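Local coordinates for protein aminopeptidase (Aneurinibacillus sp. AM-1, PDB 5IB9) that probably removes amino acids from the N-terminal ends of peptides as a zinc-dependent metalloexopeptidase of family M28, at residues G296-D301 and A359-A364; L311-I316 and G336-G341; S243-T248 and F266-A271; I223-H228 and T262-I267. All blocks are in the same frame, centred on the assembly; numbering follows the deposited sequence.

Interaction 1. Residues G296-D301 and A359-A364. With ZN (zinc ion), chain C; BES (2-(3-amino-2-hydroxy-4-phenyl-butyrylamino)-4-methyl-pentanoic acid), chain H.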
# COMPACT_ATOMS: atom_id res chain seq x y z
N GLY A 296 -7.79 20.65 -7.44
CA GLY A 296 -9.12 20.09 -7.19
C GLY A 296 -9.23 18.67 -7.77
O GLY A 296 -8.60 18.35 -8.81
N MET A 297 -10.05 17.88 -7.12
CA MET A 297 -10.37 16.55 -7.60
C MET A 297 -11.89 16.46 -7.57
O MET A 297 -12.56 16.68 -6.55
CB MET A 297 -9.73 15.42 -6.72
CG MET A 297 -9.94 13.95 -7.25
SD MET A 297 -11.49 13.31 -6.68
CE MET A 297 -11.48 11.82 -7.67
N PHE A 298 -12.45 16.22 -8.77
CA PHE A 298 -13.92 16.04 -9.03
C PHE A 298 -14.20 14.58 -9.15
O PHE A 298 -13.72 13.94 -10.05
CB PHE A 298 -14.33 16.73 -10.31
CG PHE A 298 -14.18 18.24 -10.30
CD1 PHE A 298 -15.37 19.03 -10.35
CD2 PHE A 298 -12.93 18.88 -10.29
CE1 PHE A 298 -15.26 20.41 -10.37
CE2 PHE A 298 -12.85 20.29 -10.30
CZ PHE A 298 -13.99 21.05 -10.35
N GLN A 299 -14.96 13.99 -8.24
CA GLN A 299 -15.39 12.59 -8.30
C GLN A 299 -16.82 12.41 -8.80
O GLN A 299 -17.72 13.12 -8.32
CB GLN A 299 -15.24 11.95 -6.92
CG GLN A 299 -15.83 10.52 -6.87
CD GLN A 299 -14.98 9.47 -7.64
OE1 GLN A 299 -13.96 9.76 -8.19
NE2 GLN A 299 -15.38 8.21 -7.61
N LEU A 300 -16.99 11.63 -9.86
CA LEU A 300 -18.37 11.45 -10.47
C LEU A 300 -18.79 10.02 -10.14
O LEU A 300 -18.19 9.04 -10.59
CB LEU A 300 -18.18 11.58 -12.00
CG LEU A 300 -17.66 12.95 -12.51
CD1 LEU A 300 -17.18 12.76 -13.89
CD2 LEU A 300 -18.99 13.78 -12.68
N ASP A 301 -19.82 9.93 -9.29
CA ASP A 301 -20.33 8.55 -8.89
C ASP A 301 -21.85 8.69 -8.76
O ASP A 301 -22.31 9.45 -7.88
CB ASP A 301 -19.70 8.23 -7.57
CG ASP A 301 -19.76 6.71 -7.19
OD1 ASP A 301 -20.46 5.97 -7.89
OD2 ASP A 301 -19.02 6.19 -6.32
N ALA A 359 -14.48 16.78 -4.12
CA ALA A 359 -15.90 16.64 -3.84
C ALA A 359 -16.45 15.57 -4.75
O ALA A 359 -15.99 15.45 -5.95
CB ALA A 359 -16.62 18.00 -4.18
N LEU A 360 -17.50 14.93 -4.28
CA LEU A 360 -18.31 13.93 -5.02
C LEU A 360 -19.51 14.63 -5.56
O LEU A 360 -20.26 15.36 -4.83
CB LEU A 360 -18.68 12.85 -4.02
CG LEU A 360 -19.83 11.96 -4.51
CD1 LEU A 360 -19.50 11.13 -5.81
CD2 LEU A 360 -20.25 10.94 -3.35
N PHE A 361 -19.74 14.41 -6.83
CA PHE A 361 -21.00 14.83 -7.57
C PHE A 361 -21.88 13.62 -7.78
O PHE A 361 -21.39 12.63 -8.34
CB PHE A 361 -20.65 15.49 -8.94
CG PHE A 361 -19.89 16.79 -8.78
CD1 PHE A 361 -20.56 17.98 -8.99
CD2 PHE A 361 -18.56 16.83 -8.39
CE1 PHE A 361 -19.93 19.24 -8.82
CE2 PHE A 361 -17.91 18.11 -8.21
CZ PHE A 361 -18.59 19.28 -8.40
N ILE A 362 -23.12 13.68 -7.26
CA ILE A 362 -24.03 12.49 -7.21
C ILE A 362 -25.44 13.04 -7.13
O ILE A 362 -25.64 14.18 -6.66
CB ILE A 362 -23.72 11.69 -5.96
CG1 ILE A 362 -24.62 10.43 -5.90
CG2 ILE A 362 -23.75 12.52 -4.67
CD1 ILE A 362 -24.02 9.34 -4.91
N HIS A 363 -26.39 12.25 -7.69
CA HIS A 363 -27.80 12.65 -7.52
C HIS A 363 -28.31 11.99 -6.22
O HIS A 363 -28.21 10.81 -6.05
CB HIS A 363 -28.63 12.23 -8.66
CG HIS A 363 -28.25 12.85 -9.96
ND1 HIS A 363 -28.54 14.14 -10.34
CD2 HIS A 363 -27.56 12.31 -11.00
CE1 HIS A 363 -28.02 14.38 -11.55
NE2 HIS A 363 -27.45 13.27 -11.96
N ALA A 364 -28.88 12.85 -5.34
CA ALA A 364 -29.29 12.39 -3.99
C ALA A 364 -30.66 13.00 -3.67
O ALA A 364 -31.01 14.07 -4.12
CB ALA A 364 -28.25 12.83 -2.94
ZN ZN C . -20.07 4.20 -6.83
N2 BES H . -21.53 5.26 -5.00
C1 BES H . -21.32 4.57 -3.74
C6 BES H . -21.29 5.61 -2.62
C7 BES H . -22.60 6.31 -2.25
C8 BES H . -23.85 5.65 -2.23
C12 BES H . -22.52 7.67 -1.88
C9 BES H . -25.00 6.36 -1.84
C11 BES H . -23.69 8.39 -1.50
C10 BES H . -24.92 7.72 -1.49
C2 BES H . -20.01 3.77 -3.79
O2 BES H . -20.12 3.13 -5.06
C3 BES H . -20.11 2.77 -2.69
O3 BES H . -20.97 1.90 -2.78
N1 BES H . -19.34 2.93 -1.67
C4 BES H . -19.46 2.01 -0.53
C13 BES H . -18.41 2.52 0.44
C14 BES H . -16.97 2.42 -0.08
C15 BES H . -16.12 2.85 1.11
C16 BES H . -16.57 1.05 -0.62
C5 BES H . -20.78 2.16 0.23
O1 BES H . -21.14 1.22 1.00
O4 BES H . -21.50 3.16 0.12
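Asp301, just past the last parallel bridge between strands 294-300 and 358-364, packs on Leu360 of the neighbouring strand. Asp301 can be followed outward. Its CB packs against Leu360 CD1 at 3.4 Å. CG stands anti to the backbone N (chi1 -163°), and both carboxylate oxygens reach the zinc ion. OD1 binds it at 2.1 Å and OD2 binds it at 2.3 Å, so the grip is bidentate. OD2 also lies 3.0 Å from N2 of the bound inhibitor and is hydrogen-bonded to Ser346 OG. Ile362, two residues beyond Leu360, sets CD1 3.6 Å from C11 of the inhibitor's phenyl ring.

Phe298, Leu300 and Phe361 lie on one face of the sheet, Gln299 and Leu360 on the other. The two phenylalanine ring planes are only 15° apart but slid so far that they barely overlap, with CD1 of Phe298 3.4 Å from CE2 of Phe361. Four backbone hydrogen bonds join the strands, the shortest from Phe361 N to Gln299 O at 2.8 Å. His228 and Asp240 are the other protein ligands of this zinc ion. A metal ligand just beyond the C-terminal end of a parallel strand is characteristic of the M28 aminopeptidase fold and its two-zinc active site.

Interaction 2. Residues L311-I316 and G336-G341; sequences LIMYTI and GVLPYG
Leu338 sits at the apolar centre, with one methyl for each of two partners. Its CD2 lies 3.7 Å from Met313 SD, and the two side chains cross at about a right angle. Its CD1 is turned to Leu311, 4.0 Å from CB. Met313 runs straight through chi2 and then bends at chi3 (-67°), and its CE ends 3.7 Å from Leu338 O. That carbonyl is buried here and has no polar partner in the model. An alanine in place of Met313 would probably open a gap beside Leu338 CG and CD2, where the thioether now packs.

On the other face, the Tyr314 ring turns its edge to Gly341, whose C lies 3.5 Å from CD1. Ile312 CG2 sits over one face of the same ring, toward its rim. Gly341 suits this place, because a side chain there would press against Tyr314 CE1.

The polar edge is backbone. Met313 N bonds to Pro339 O at 3.0 Å. Gly341 N then bonds to Met313 O at 2.9 Å, and Thr315 N to Gly341 O at 2.9 Å. The hydroxyl of Thr315 bonds instead to Lys319 O.

The strands are parallel and joined through helix 322-334, a beta-alpha-beta unit. Its chemistry is divided: three backbone hydrogen bonds set the register, while leucine and methionine side chains fill the face that helix 322-334 covers.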
# COMPACT_ATOMS: atom_id res chain seq x y z
N LEU A 311 -28.95 16.89 -8.15
CA LEU A 311 -27.47 16.87 -7.97
C LEU A 311 -27.06 17.52 -6.63
O LEU A 311 -27.61 18.58 -6.26
CB LEU A 311 -26.87 17.61 -9.20
CG LEU A 311 -25.37 17.43 -9.41
CD1 LEU A 311 -25.01 16.01 -9.60
CD2 LEU A 311 -24.98 18.39 -10.55
N ILE A 312 -26.02 16.98 -5.99
CA ILE A 312 -25.46 17.62 -4.82
C ILE A 312 -23.96 17.42 -4.88
O ILE A 312 -23.47 16.46 -5.53
CB ILE A 312 -26.08 17.03 -3.52
CG1 ILE A 312 -25.58 17.77 -2.25
CG2 ILE A 312 -25.82 15.57 -3.46
CD1 ILE A 312 -26.59 17.58 -1.11
N MET A 313 -23.23 18.25 -4.15
CA MET A 313 -21.77 18.01 -4.04
C MET A 313 -21.47 17.59 -2.61
O MET A 313 -21.83 18.31 -1.71
CB MET A 313 -21.05 19.30 -4.26
CG MET A 313 -21.33 19.90 -5.61
SD MET A 313 -20.53 21.49 -5.97
CE MET A 313 -21.39 22.58 -4.78
N TYR A 314 -20.75 16.49 -2.39
CA TYR A 314 -20.44 16.08 -1.03
C TYR A 314 -18.94 16.21 -0.77
O TYR A 314 -18.09 15.82 -1.57
CB TYR A 314 -20.79 14.62 -0.83
CG TYR A 314 -22.26 14.33 -0.60
CD1 TYR A 314 -23.00 15.06 0.30
CD2 TYR A 314 -22.88 13.36 -1.34
CE1 TYR A 314 -24.41 14.75 0.47
CE2 TYR A 314 -24.30 13.04 -1.18
CZ TYR A 314 -24.99 13.73 -0.24
OH TYR A 314 -26.36 13.50 -0.07
N THR A 315 -18.59 16.75 0.41
CA THR A 315 -17.24 16.80 0.82
C THR A 315 -17.06 15.95 2.12
O THR A 315 -18.06 15.76 2.88
CB THR A 315 -16.67 18.21 1.05
OG1 THR A 315 -17.42 18.75 2.17
CG2 THR A 315 -16.94 19.08 -0.19
N ILE A 316 -15.85 15.50 2.38
CA ILE A 316 -15.64 14.58 3.55
C ILE A 316 -15.92 15.30 4.86
O ILE A 316 -16.50 14.61 5.73
CB ILE A 316 -14.15 14.12 3.52
CG1 ILE A 316 -13.86 13.30 2.23
CG2 ILE A 316 -13.79 13.32 4.77
CD1 ILE A 316 -14.82 12.18 1.91
N GLY A 336 -28.85 26.53 -11.85
CA GLY A 336 -29.46 26.98 -10.59
C GLY A 336 -28.57 26.73 -9.39
O GLY A 336 -27.30 26.61 -9.51
N VAL A 337 -29.20 26.73 -8.22
CA VAL A 337 -28.45 26.55 -6.96
C VAL A 337 -28.07 25.11 -6.77
O VAL A 337 -28.87 24.19 -6.90
CB VAL A 337 -29.41 26.92 -5.82
CG1 VAL A 337 -28.74 26.53 -4.49
CG2 VAL A 337 -29.72 28.37 -5.86
N LEU A 338 -26.76 24.89 -6.55
CA LEU A 338 -26.22 23.56 -6.27
C LEU A 338 -25.76 23.46 -4.86
O LEU A 338 -24.75 24.01 -4.49
CB LEU A 338 -25.06 23.23 -7.27
CG LEU A 338 -24.41 21.85 -7.15
CD1 LEU A 338 -25.49 20.84 -7.34
CD2 LEU A 338 -23.38 21.69 -8.34
N PRO A 339 -26.47 22.70 -4.06
CA PRO A 339 -26.12 22.57 -2.67
C PRO A 339 -24.88 21.69 -2.41
O PRO A 339 -24.42 20.90 -3.30
CB PRO A 339 -27.33 21.87 -2.07
CG PRO A 339 -28.38 21.98 -2.95
CD PRO A 339 -27.67 21.94 -4.37
N TYR A 340 -24.30 21.79 -1.23
CA TYR A 340 -23.27 20.82 -0.84
C TYR A 340 -23.70 20.09 0.43
O TYR A 340 -24.59 20.59 1.17
CB TYR A 340 -21.87 21.47 -0.67
CG TYR A 340 -21.76 22.41 0.54
CD1 TYR A 340 -20.90 22.06 1.59
CD2 TYR A 340 -22.48 23.60 0.55
CE1 TYR A 340 -20.78 22.97 2.72
CE2 TYR A 340 -22.37 24.50 1.70
CZ TYR A 340 -21.54 24.13 2.71
OH TYR A 340 -21.37 24.94 3.83
N GLY A 341 -23.00 19.02 0.79
CA GLY A 341 -23.22 18.37 2.06
C GLY A 341 -21.97 17.60 2.49
O GLY A 341 -20.91 17.71 1.88

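Interaction 3. Residues S243-T248 and F266-A271; sequences SGVAVT and FITFGA
Thr248 on helix 238-256 packs over Phe266 and Ile267 of strand 263-269. This is the helix-on-sheet contact of a beta-alpha-beta crossover, in which helix 238-256 links the parallel strands 222-228 and 263-269. Helix and strand run nearly antiparallel, at 160°, and their axes come within 8.9 Å.

The closer part lies at the Phe266 end. Thr248 CG2 stands anti to the backbone N (chi1 -63° for OG1) and points its methyl down at the strand. There it lies 4.0 Å from Phe266 CB and equally near Ile267 N. The side chains of Thr248 and Phe266 slide past each other in opposite directions. Phe266 CD1 comes within 3.6 Å of Thr248 O.

The looser part lies toward Thr268. Val245 and Thr268 meet through single methyls, CG2 to CG2, at 4.2 Å, and their side chains cross at about a right angle. The strand ends one residue later, at Phe269. The looser end is nevertheless buried rather than open to solvent, as are all five residues that touch.

With the methyl of Thr248 toward the strand, its OG1 is bonded to Gly244 O of the helix. OG1 also has a hydrogen bond with Ser227 OG of strand 222-228, which ties the helix to that neighbour. Gly244 O accepts two bonds from Thr248, one from N and one from OG1, each at 2.9 Å and from opposite faces of the carbonyl plane.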
# COMPACT_ATOMS: atom_id res chain seq x y z
N SER A 243 -22.16 5.42 -15.16
CA SER A 243 -22.52 6.77 -15.40
C SER A 243 -21.32 7.70 -15.23
O SER A 243 -21.07 8.52 -16.10
CB SER A 243 -23.69 7.19 -14.46
OG SER A 243 -23.26 7.26 -13.11
N GLY A 244 -20.64 7.58 -14.11
CA GLY A 244 -19.49 8.46 -13.89
C GLY A 244 -18.35 8.20 -14.88
O GLY A 244 -17.70 9.12 -15.25
N VAL A 245 -18.15 6.95 -15.23
CA VAL A 245 -17.11 6.62 -16.25
C VAL A 245 -17.50 7.31 -17.56
O VAL A 245 -16.62 7.91 -18.22
CB VAL A 245 -17.06 5.14 -16.45
CG1 VAL A 245 -16.15 4.87 -17.72
CG2 VAL A 245 -16.45 4.44 -15.20
N ALA A 246 -18.80 7.24 -17.90
CA ALA A 246 -19.22 7.84 -19.14
C ALA A 246 -19.04 9.36 -19.20
O ALA A 246 -18.60 9.95 -20.22
CB ALA A 246 -20.73 7.54 -19.39
N VAL A 247 -19.32 10.03 -18.05
CA VAL A 247 -19.06 11.52 -17.96
C VAL A 247 -17.55 11.82 -17.98
O VAL A 247 -17.11 12.73 -18.62
CB VAL A 247 -19.72 12.13 -16.71
CG1 VAL A 247 -19.46 13.64 -16.61
CG2 VAL A 247 -21.26 11.87 -16.81
N THR A 248 -16.77 10.96 -17.33
CA THR A 248 -15.31 11.11 -17.31
C THR A 248 -14.74 11.04 -18.77
O THR A 248 -14.01 11.93 -19.15
CB THR A 248 -14.65 10.07 -16.43
OG1 THR A 248 -15.08 10.25 -15.07
CG2 THR A 248 -13.08 10.26 -16.41
N PHE A 266 -7.75 12.48 -16.21
CA PHE A 266 -9.07 11.78 -16.22
C PHE A 266 -8.79 10.36 -15.83
O PHE A 266 -7.96 9.67 -16.45
CB PHE A 266 -9.67 11.86 -17.64
CG PHE A 266 -9.98 13.25 -18.13
CD1 PHE A 266 -11.21 13.80 -17.85
CD2 PHE A 266 -8.99 13.96 -18.77
CE1 PHE A 266 -11.53 15.08 -18.22
CE2 PHE A 266 -9.32 15.26 -19.28
CZ PHE A 266 -10.57 15.81 -18.98
N ILE A 267 -9.45 9.92 -14.72
CA ILE A 267 -9.05 8.65 -14.16
C ILE A 267 -10.29 7.79 -13.88
O ILE A 267 -11.30 8.30 -13.32
CB ILE A 267 -8.24 8.82 -12.81
CG1 ILE A 267 -7.11 9.79 -13.02
CG2 ILE A 267 -7.80 7.43 -12.32
CD1 ILE A 267 -6.31 9.98 -11.72
N THR A 268 -10.19 6.50 -14.26
CA THR A 268 -11.20 5.59 -13.73
C THR A 268 -10.53 4.64 -12.79
O THR A 268 -9.50 4.04 -13.07
CB THR A 268 -11.99 4.84 -14.89
OG1 THR A 268 -11.13 3.97 -15.64
CG2 THR A 268 -12.59 5.92 -15.75
N PHE A 269 -11.10 4.52 -11.57
CA PHE A 269 -10.45 3.74 -10.51
C PHE A 269 -11.00 2.34 -10.41
O PHE A 269 -12.21 2.16 -10.57
CB PHE A 269 -10.67 4.43 -9.19
CG PHE A 269 -10.15 5.83 -9.07
CD1 PHE A 269 -8.75 6.07 -9.01
CD2 PHE A 269 -10.98 6.92 -9.00
CE1 PHE A 269 -8.24 7.38 -8.91
CE2 PHE A 269 -10.49 8.23 -8.88
CZ PHE A 269 -9.14 8.43 -8.83
N GLY A 270 -10.13 1.39 -10.09
CA GLY A 270 -10.62 0.02 -9.83
C GLY A 270 -10.89 -0.17 -8.35
O GLY A 270 -10.48 0.59 -7.49
N ALA A 271 -11.65 -1.25 -8.08
CA ALA A 271 -11.82 -1.75 -6.68
C ALA A 271 -12.33 -0.71 -5.79
O ALA A 271 -12.01 -0.66 -4.62
CB ALA A 271 -10.51 -2.47 -6.16

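Interaction 4. Residues I223-H228 and T262-I267; sequences IIIGSH and TELRFI. With ZN (zinc ion), chain C.
Strands 222-228 and 263-269 are the two parallel strands of a beta-alpha-beta unit in the M28 catalytic domain, and the first of them leads into the zinc site. Ile225 and Phe266 meet on the face that helices 238-256 and 382-400 cover. Their side chains lie side by side and point the same way. Ile225 CD1 rests over one face of the ring, offset toward its rim and 4.1 Å from the centroid, a CH-pi contact. Next to it, Ile223 CB touches Leu264 CD2 at 3.8 Å.

On the opposite face, Ile224 CG2 meets Ile267 CD1, also at 3.8 Å. Arg265 shares this face, and its chain is extended from CG to NE. The guanidinium meets Glu263 of its own strand side-on. NE and NH2 both bond to the one oxygen OE2, NE at 2.8 Å, and OE2 lies close to the guanidinium plane. NH2 also forms a salt bridge with Glu290, and NH1 bonds to Tyr282 OH. A leucine in place of Arg265 would probably leave Glu263 and Glu290 without their cationic mate and the Tyr282 hydroxyl without this partner.

Five backbone bonds hold the pair in register. Ile225 N to Arg265 O, at 2.8 Å, lies in the middle. The bond from Ser227 N to Ile267 O closes the series and is the most bent, at 138°. One residue on, the strand delivers His228 away from its partner, and His228 NE2 binds the zinc ion at 2.0 Å.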
# COMPACT_ATOMS: atom_id res chain seq x y z
N ILE A 223 -5.85 19.36 -12.23
CA ILE A 223 -7.20 18.97 -11.79
C ILE A 223 -7.35 17.49 -12.18
O ILE A 223 -7.00 17.07 -13.25
CB ILE A 223 -8.28 19.78 -12.51
CG1 ILE A 223 -8.19 21.14 -11.92
CG2 ILE A 223 -9.60 19.18 -12.08
CD1 ILE A 223 -9.13 22.19 -12.60
N ILE A 224 -7.90 16.71 -11.22
CA ILE A 224 -8.29 15.25 -11.40
C ILE A 224 -9.78 15.15 -11.53
O ILE A 224 -10.53 15.82 -10.76
CB ILE A 224 -7.78 14.44 -10.24
CG1 ILE A 224 -6.23 14.53 -10.15
CG2 ILE A 224 -8.16 13.02 -10.42
CD1 ILE A 224 -5.64 13.84 -8.90
N ILE A 225 -10.20 14.45 -12.60
CA ILE A 225 -11.68 14.09 -12.75
C ILE A 225 -11.68 12.60 -12.67
O ILE A 225 -11.06 11.94 -13.54
CB ILE A 225 -12.19 14.62 -14.09
CG1 ILE A 225 -11.98 16.16 -14.29
CG2 ILE A 225 -13.67 14.29 -14.26
CD1 ILE A 225 -10.60 16.50 -14.95
N GLY A 226 -12.43 12.09 -11.72
CA GLY A 226 -12.41 10.62 -11.46
C GLY A 226 -13.84 10.00 -11.46
O GLY A 226 -14.85 10.69 -11.28
N SER A 227 -13.81 8.68 -11.55
CA SER A 227 -15.00 7.80 -11.42
C SER A 227 -14.43 6.45 -11.15
O SER A 227 -13.21 6.25 -11.18
CB SER A 227 -15.89 7.81 -12.71
OG SER A 227 -15.01 7.54 -13.83
N HIS A 228 -15.28 5.47 -10.85
CA HIS A 228 -14.81 4.07 -10.68
C HIS A 228 -15.48 3.13 -11.66
O HIS A 228 -16.67 3.32 -12.01
CB HIS A 228 -14.99 3.55 -9.20
CG HIS A 228 -16.43 3.39 -8.73
ND1 HIS A 228 -17.09 2.15 -8.79
CD2 HIS A 228 -17.21 4.23 -8.04
CE1 HIS A 228 -18.30 2.32 -8.21
NE2 HIS A 228 -18.39 3.56 -7.78
N THR A 262 -4.07 24.22 -17.73
CA THR A 262 -4.04 23.42 -16.48
C THR A 262 -4.04 21.95 -16.90
O THR A 262 -4.84 21.52 -17.76
CB THR A 262 -5.33 23.70 -15.71
OG1 THR A 262 -5.37 25.11 -15.36
CG2 THR A 262 -5.47 22.91 -14.40
N GLU A 263 -3.16 21.15 -16.25
CA GLU A 263 -3.02 19.74 -16.55
C GLU A 263 -4.31 19.04 -16.05
O GLU A 263 -4.71 19.31 -14.91
CB GLU A 263 -1.84 19.20 -15.78
CG GLU A 263 -1.73 17.67 -15.99
CD GLU A 263 -0.36 17.18 -15.46
OE1 GLU A 263 0.71 17.90 -15.55
OE2 GLU A 263 -0.30 16.02 -15.03
N LEU A 264 -4.90 18.21 -16.91
CA LEU A 264 -6.13 17.50 -16.49
C LEU A 264 -5.82 16.03 -16.52
O LEU A 264 -5.25 15.51 -17.49
CB LEU A 264 -7.25 17.87 -17.52
CG LEU A 264 -7.63 19.31 -17.59
CD1 LEU A 264 -8.76 19.53 -18.59
CD2 LEU A 264 -8.09 19.82 -16.31
N ARG A 265 -6.18 15.34 -15.44
CA ARG A 265 -6.00 13.89 -15.38
C ARG A 265 -7.37 13.30 -15.26
O ARG A 265 -8.05 13.53 -14.21
CB ARG A 265 -5.14 13.48 -14.16
CG ARG A 265 -3.71 14.16 -14.21
CD ARG A 265 -2.87 13.70 -13.08
NE ARG A 265 -1.56 14.34 -13.24
CZ ARG A 265 -0.57 14.05 -12.42
NH1 ARG A 265 -0.62 13.12 -11.43
NH2 ARG A 265 0.55 14.65 -12.66
N PHE A 266 -7.75 12.48 -16.21
CA PHE A 266 -9.07 11.78 -16.22
C PHE A 266 -8.79 10.36 -15.83
O PHE A 266 -7.96 9.67 -16.45
CB PHE A 266 -9.67 11.86 -17.64
CG PHE A 266 -9.98 13.25 -18.13
CD1 PHE A 266 -11.21 13.80 -17.85
CD2 PHE A 266 -8.99 13.96 -18.77
CE1 PHE A 266 -11.53 15.08 -18.22
CE2 PHE A 266 -9.32 15.26 -19.28
CZ PHE A 266 -10.57 15.81 -18.98
N ILE A 267 -9.45 9.92 -14.72
CA ILE A 267 -9.05 8.65 -14.16
C ILE A 267 -10.29 7.79 -13.88
O ILE A 267 -11.30 8.30 -13.32
CB ILE A 267 -8.24 8.82 -12.81
CG1 ILE A 267 -7.11 9.79 -13.02
CG2 ILE A 267 -7.80 7.43 -12.32
CD1 ILE A 267 -6.31 9.98 -11.72
ZN ZN C . -20.07 4.20 -6.83

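How the interactions relate
All four contacts belong to the M28 catalytic domain. Along the chain, interactions 3 and 4 come first and both end on strand 263-269. Interaction 1 follows, and interaction 2 falls within the span between its two segments. Across the sheet the strands run 263-269, 222-228, 294-300, 358-364, 310-315 and 340-342. Interaction 4 thus borders interaction 1, which borders interaction 2, with about 12 Å and about 9 Å between centres. Interaction 3 lays helix 238-256 on the sheet, its centre about 9 Å from that of interaction 4. Interactions 2 and 4 have centres about 19 Å apart and do not touch. Interactions 1 and 4 each supply a ligand to the same zinc ion, so the central strands help shape the active site.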